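Local coordinates for protein S-adenosylmethionine:tRNA ribosyltransferase-isomerase (Thermotoga maritima, PDB 1VKY) that probably transfers and isomerises the ribose moiety of S-adenosylmethionine onto the preQ1 base of tRNA, giving epoxyqueuosine, at residues Q205-V213 / E234-K245. Residues are numbered along the deposited sequence; the frame is centred on the assembly and turned at random.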
loop_
_atom_site.group_PDB
_atom_site.type_symbol
_atom_site.label_atom_id
_atom_site.label_comp_id
_atom_site.label_asym_id
_atom_site.label_seq_id
_atom_site.Cartn_x
_atom_site.Cartn_y
_atom_site.Cartn_z
ATOM N N GLN B 205 -8.977 -5.535 27.651
ATOM C CA GLN B 205 -9.997 -4.577 27.213
ATOM C C GLN B 205 -9.546 -3.754 25.999
ATOM O O GLN B 205 -8.344 -3.629 25.729
ATOM C CB GLN B 205 -10.333 -3.656 28.370
ATOM C CG GLN B 205 -10.965 -4.436 29.539
ATOM C CD GLN B 205 -11.744 -3.555 30.479
ATOM O OE1 GLN B 205 -12.249 -2.474 30.101
ATOM N NE2 GLN B 205 -11.862 -4.015 31.721
ATOM N N PHE B 206 -10.518 -3.195 25.279
ATOM C CA PHE B 206 -10.275 -2.359 24.104
ATOM C C PHE B 206 -10.940 -0.990 24.236
ATOM O O PHE B 206 -11.991 -0.862 24.853
ATOM C CB PHE B 206 -10.816 -3.050 22.845
ATOM C CG PHE B 206 -9.972 -4.218 22.412
ATOM C CD1 PHE B 206 -10.040 -5.429 23.108
ATOM C CD2 PHE B 206 -9.048 -4.080 21.394
ATOM C CE1 PHE B 206 -9.207 -6.501 22.751
ATOM C CE2 PHE B 206 -8.212 -5.162 21.039
ATOM C CZ PHE B 206 -8.307 -6.360 21.718
ATOM N N ALA B 207 -10.304 0.041 23.685
ATOM C CA ALA B 207 -10.939 1.341 23.567
ATOM C C ALA B 207 -10.445 1.973 22.305
ATOM O O ALA B 207 -9.452 1.523 21.706
ATOM C CB ALA B 207 -10.621 2.216 24.753
ATOM N N GLU B 208 -11.145 3.013 21.875
ATOM C CA GLU B 208 -10.738 3.721 20.676
ATOM C C GLU B 208 -10.590 5.232 20.822
ATOM O O GLU B 208 -11.296 5.915 21.593
ATOM C CB GLU B 208 -11.648 3.333 19.480
ATOM C CG GLU B 208 -12.946 4.057 19.341
ATOM C CD GLU B 208 -13.674 3.690 18.034
ATOM O OE1 GLU B 208 -13.543 2.506 17.560
ATOM O OE2 GLU B 208 -14.380 4.597 17.497
ATOM N N VAL B 209 -9.632 5.762 20.066
ATOM C CA VAL B 209 -9.576 7.191 19.868
ATOM C C VAL B 209 -9.833 7.383 18.394
ATOM O O VAL B 209 -9.632 6.473 17.595
ATOM C CB VAL B 209 -8.223 7.831 20.333
ATOM C CG1 VAL B 209 -8.108 7.711 21.841
ATOM C CG2 VAL B 209 -7.047 7.241 19.634
ATOM N N VAL B 210 -10.225 8.581 18.031
ATOM C CA VAL B 210 -10.621 8.879 16.657
ATOM C C VAL B 210 -9.828 10.069 16.127
ATOM O O VAL B 210 -9.446 11.002 16.878
ATOM C CB VAL B 210 -12.152 9.162 16.584
ATOM C CG1 VAL B 210 -12.623 9.294 15.137
ATOM C CG2 VAL B 210 -12.954 8.048 17.268
ATOM N N LEU B 211 -9.506 9.999 14.851
ATOM C CA LEU B 211 -8.870 11.096 14.154
ATOM C C LEU B 211 -9.832 11.508 13.032
ATOM O O LEU B 211 -10.092 10.745 12.115
ATOM C CB LEU B 211 -7.517 10.684 13.604
ATOM C CG LEU B 211 -6.699 11.877 13.105
ATOM C CD1 LEU B 211 -6.331 12.865 14.226
ATOM C CD2 LEU B 211 -5.463 11.409 12.370
ATOM N N HIS B 212 -10.388 12.691 13.140
ATOM C CA HIS B 212 -11.350 13.172 12.157
ATOM C C HIS B 212 -10.588 14.000 11.140
ATOM O O HIS B 212 -10.012 15.011 11.498
ATOM C CB HIS B 212 -12.380 14.029 12.834
ATOM C CG HIS B 212 -13.195 13.293 13.847
ATOM N ND1 HIS B 212 -14.303 12.557 13.504
ATOM C CD2 HIS B 212 -13.068 13.178 15.195
ATOM C CE1 HIS B 212 -14.834 12.020 14.593
ATOM N NE2 HIS B 212 -14.103 12.380 15.635
ATOM N N VAL B 213 -10.619 13.567 9.884
ATOM C CA VAL B 213 -9.814 14.142 8.809
ATOM C C VAL B 213 -10.692 14.983 7.857
ATOM O O VAL B 213 -11.663 14.497 7.253
ATOM C CB VAL B 213 -9.066 13.032 8.060
ATOM C CG1 VAL B 213 -8.176 13.626 6.988
ATOM C CG2 VAL B 213 -8.259 12.203 9.044
ATOM N N GLU B 234 -7.043 18.068 11.001
ATOM C CA GLU B 234 -7.267 16.807 11.669
ATOM C C GLU B 234 -7.604 17.110 13.108
ATOM O O GLU B 234 -6.944 17.913 13.763
ATOM C CB GLU B 234 -6.024 15.939 11.578
ATOM C CG GLU B 234 -5.791 15.387 10.183
ATOM C CD GLU B 234 -4.450 14.674 10.025
ATOM O OE1 GLU B 234 -3.619 14.766 10.966
ATOM O OE2 GLU B 234 -4.233 14.033 8.953
ATOM N N PHE B 235 -8.674 16.501 13.591
ATOM C CA PHE B 235 -9.102 16.711 14.941
ATOM C C PHE B 235 -9.080 15.364 15.611
ATOM O O PHE B 235 -9.592 14.378 15.060
ATOM C CB PHE B 235 -10.520 17.309 15.000
ATOM C CG PHE B 235 -10.658 18.613 14.276
ATOM C CD1 PHE B 235 -10.965 18.629 12.922
ATOM C CD2 PHE B 235 -10.471 19.795 14.924
ATOM C CE1 PHE B 235 -11.082 19.811 12.241
ATOM C CE2 PHE B 235 -10.590 20.990 14.258
ATOM C CZ PHE B 235 -10.903 21.004 12.915
ATOM N N TYR B 236 -8.475 15.298 16.788
ATOM C CA TYR B 236 -8.558 14.064 17.562
ATOM C C TYR B 236 -9.822 14.104 18.373
ATOM O O TYR B 236 -10.339 15.176 18.719
ATOM C CB TYR B 236 -7.341 13.870 18.488
ATOM C CG TYR B 236 -7.237 14.900 19.578
ATOM C CD1 TYR B 236 -8.019 14.797 20.752
ATOM C CD2 TYR B 236 -6.397 15.996 19.451
ATOM C CE1 TYR B 236 -7.918 15.729 21.742
ATOM C CE2 TYR B 236 -6.289 16.914 20.469
ATOM C CZ TYR B 236 -7.037 16.779 21.595
ATOM O OH TYR B 236 -6.964 17.740 22.567
ATOM N N GLN B 237 -10.323 12.925 18.696
ATOM C CA GLN B 237 -11.410 12.806 19.663
ATOM C C GLN B 237 -11.116 11.648 20.599
ATOM O O GLN B 237 -10.747 10.577 20.150
ATOM C CB GLN B 237 -12.741 12.533 18.930
ATOM C CG GLN B 237 -13.966 12.430 19.866
ATOM C CD GLN B 237 -15.241 12.022 19.156
ATOM O OE1 GLN B 237 -15.193 11.593 18.008
ATOM N NE2 GLN B 237 -16.375 12.131 19.854
ATOM N N VAL B 238 -11.280 11.882 21.892
ATOM C CA VAL B 238 -11.220 10.869 22.929
ATOM C C VAL B 238 -12.555 10.903 23.629
ATOM O O VAL B 238 -12.842 11.777 24.451
ATOM C CB VAL B 238 -10.100 11.122 23.973
ATOM C CG1 VAL B 238 -9.953 9.905 24.906
ATOM C CG2 VAL B 238 -8.778 11.372 23.274
ATOM N N PRO B 239 -13.402 9.953 23.285
ATOM C CA PRO B 239 -14.743 9.968 23.762
ATOM C C PRO B 239 -14.873 9.526 25.206
ATOM O O PRO B 239 -13.955 8.954 25.796
ATOM C CB PRO B 239 -15.464 8.998 22.792
ATOM C CG PRO B 239 -14.426 8.040 22.364
ATOM C CD PRO B 239 -13.125 8.800 22.393
ATOM N N LYS B 240 -16.044 9.789 25.768
ATOM C CA LYS B 240 -16.316 9.566 27.175
ATOM C C LYS B 240 -15.990 8.159 27.603
ATOM O O LYS B 240 -15.442 7.969 28.649
ATOM C CB LYS B 240 -17.786 9.844 27.496
ATOM C CG LYS B 240 -18.199 11.323 27.464
ATOM C CD LYS B 240 -19.589 11.565 28.040
ATOM C CE LYS B 240 -19.762 13.002 28.606
ATOM N NZ LYS B 240 -20.753 13.200 29.747
ATOM N N GLU B 241 -16.347 7.162 26.793
ATOM C CA GLU B 241 -16.147 5.755 27.169
ATOM C C GLU B 241 -14.635 5.428 27.230
ATOM O O GLU B 241 -14.164 4.698 28.108
ATOM C CB GLU B 241 -16.900 4.803 26.202
ATOM C CG GLU B 241 -16.706 5.071 24.738
ATOM C CD GLU B 241 -17.690 6.057 24.051
ATOM O OE1 GLU B 241 -18.239 7.032 24.664
ATOM O OE2 GLU B 241 -17.865 5.858 22.813
ATOM N N THR B 242 -13.867 6.047 26.353
ATOM C CA THR B 242 -12.406 5.888 26.392
ATOM C C THR B 242 -11.765 6.582 27.573
ATOM O O THR B 242 -10.883 6.034 28.221
ATOM C CB THR B 242 -11.800 6.434 25.111
ATOM O OG1 THR B 242 -12.317 5.695 24.011
ATOM C CG2 THR B 242 -10.251 6.176 25.056
ATOM N N VAL B 243 -12.204 7.802 27.880
ATOM C CA VAL B 243 -11.723 8.481 29.067
ATOM C C VAL B 243 -11.974 7.636 30.319
ATOM O O VAL B 243 -11.110 7.539 31.193
ATOM C CB VAL B 243 -12.349 9.923 29.209
ATOM C CG1 VAL B 243 -11.974 10.570 30.552
ATOM C CG2 VAL B 243 -11.910 10.833 28.052
ATOM N N ARG B 244 -13.171 7.057 30.436
ATOM C CA ARG B 244 -13.499 6.207 31.588
ATOM C C ARG B 244 -12.597 4.999 31.679
ATOM O O ARG B 244 -12.093 4.664 32.736
ATOM C CB ARG B 244 -14.948 5.724 31.499
ATOM C CG ARG B 244 -15.378 5.011 32.775
ATOM C CD ARG B 244 -16.463 3.912 32.623
ATOM N NE ARG B 244 -17.249 4.041 31.406
ATOM C CZ ARG B 244 -17.322 3.141 30.406
ATOM N NH1 ARG B 244 -16.657 1.973 30.439
ATOM N NH2 ARG B 244 -18.095 3.426 29.353
ATOM N N LYS B 245 -12.387 4.320 30.556
ATOM C CA LYS B 245 -11.523 3.148 30.543
ATOM C C LYS B 245 -10.072 3.443 30.877
ATOM O O LYS B 245 -9.396 2.639 31.517
ATOM C CB LYS B 245 -11.621 2.498 29.185
ATOM C CG LYS B 245 -12.974 1.866 28.974
ATOM C CD LYS B 245 -12.997 1.002 27.746
ATOM C CE LYS B 245 -14.130 0.004 27.858
ATOM N NZ LYS B 245 -14.225 -0.727 26.579
HETATM O O HOH W 1 -13.714 3.440 23.250
#
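His212 and Gln237 meet on one face of an antiparallel strand pair, where the imidazole NE2 donates to Gln237 OE1 over 2.7 Å. The acceptor lies almost in the ring plane, but the donor is tilted from the amide plane, and the two planes stand 39° apart. With CG of His212 beside its own backbone N (chi1 -63°), the ring leans along the sheet toward Gln237, whose CB abuts its edge, while Val210 CG1 sits over the rim of one ring face. Glu96 takes up the amide NE2 of Gln237, fixing the flip of that group. A leucine in place of His212 would probably leave Gln237 OE1 without this donor and its amide less firmly oriented.

Beneath these side chains the backbones are tightly paired: Val210 with Gln237 and His212 with Phe235 are hydrogen-bonded pairs, the shortest link being His212 N to Phe235 O at 2.7 Å. On the other face Leu211 CD1 comes up against the Phe235 carbonyl, 3.7 Å from its O, and Val213 lies alongside the exposed Glu234, a looser fringe.

Strand 234-238 ends at Val238, and the helix that follows the N-cap Pro239 takes over with side-chain bonds. Thr242 OG1 donates to Glu208 O at 2.6 Å and accepts from a water that in turn accepts from Glu208 N. One turn on, the extended Lys245 passes Ala207 CB and sets NZ 2.8 Å from Phe206 O, nearly along the C=O axis.

Strand 205-213 is thus shared: its early residues pair with strand 67-75 in the large mixed sheet, its later ones with 234-238. Helix 261-270 packs on Tyr236 and Val238, whereas strand 89-97 of the second sheet touches His212, Phe235 and Gln237.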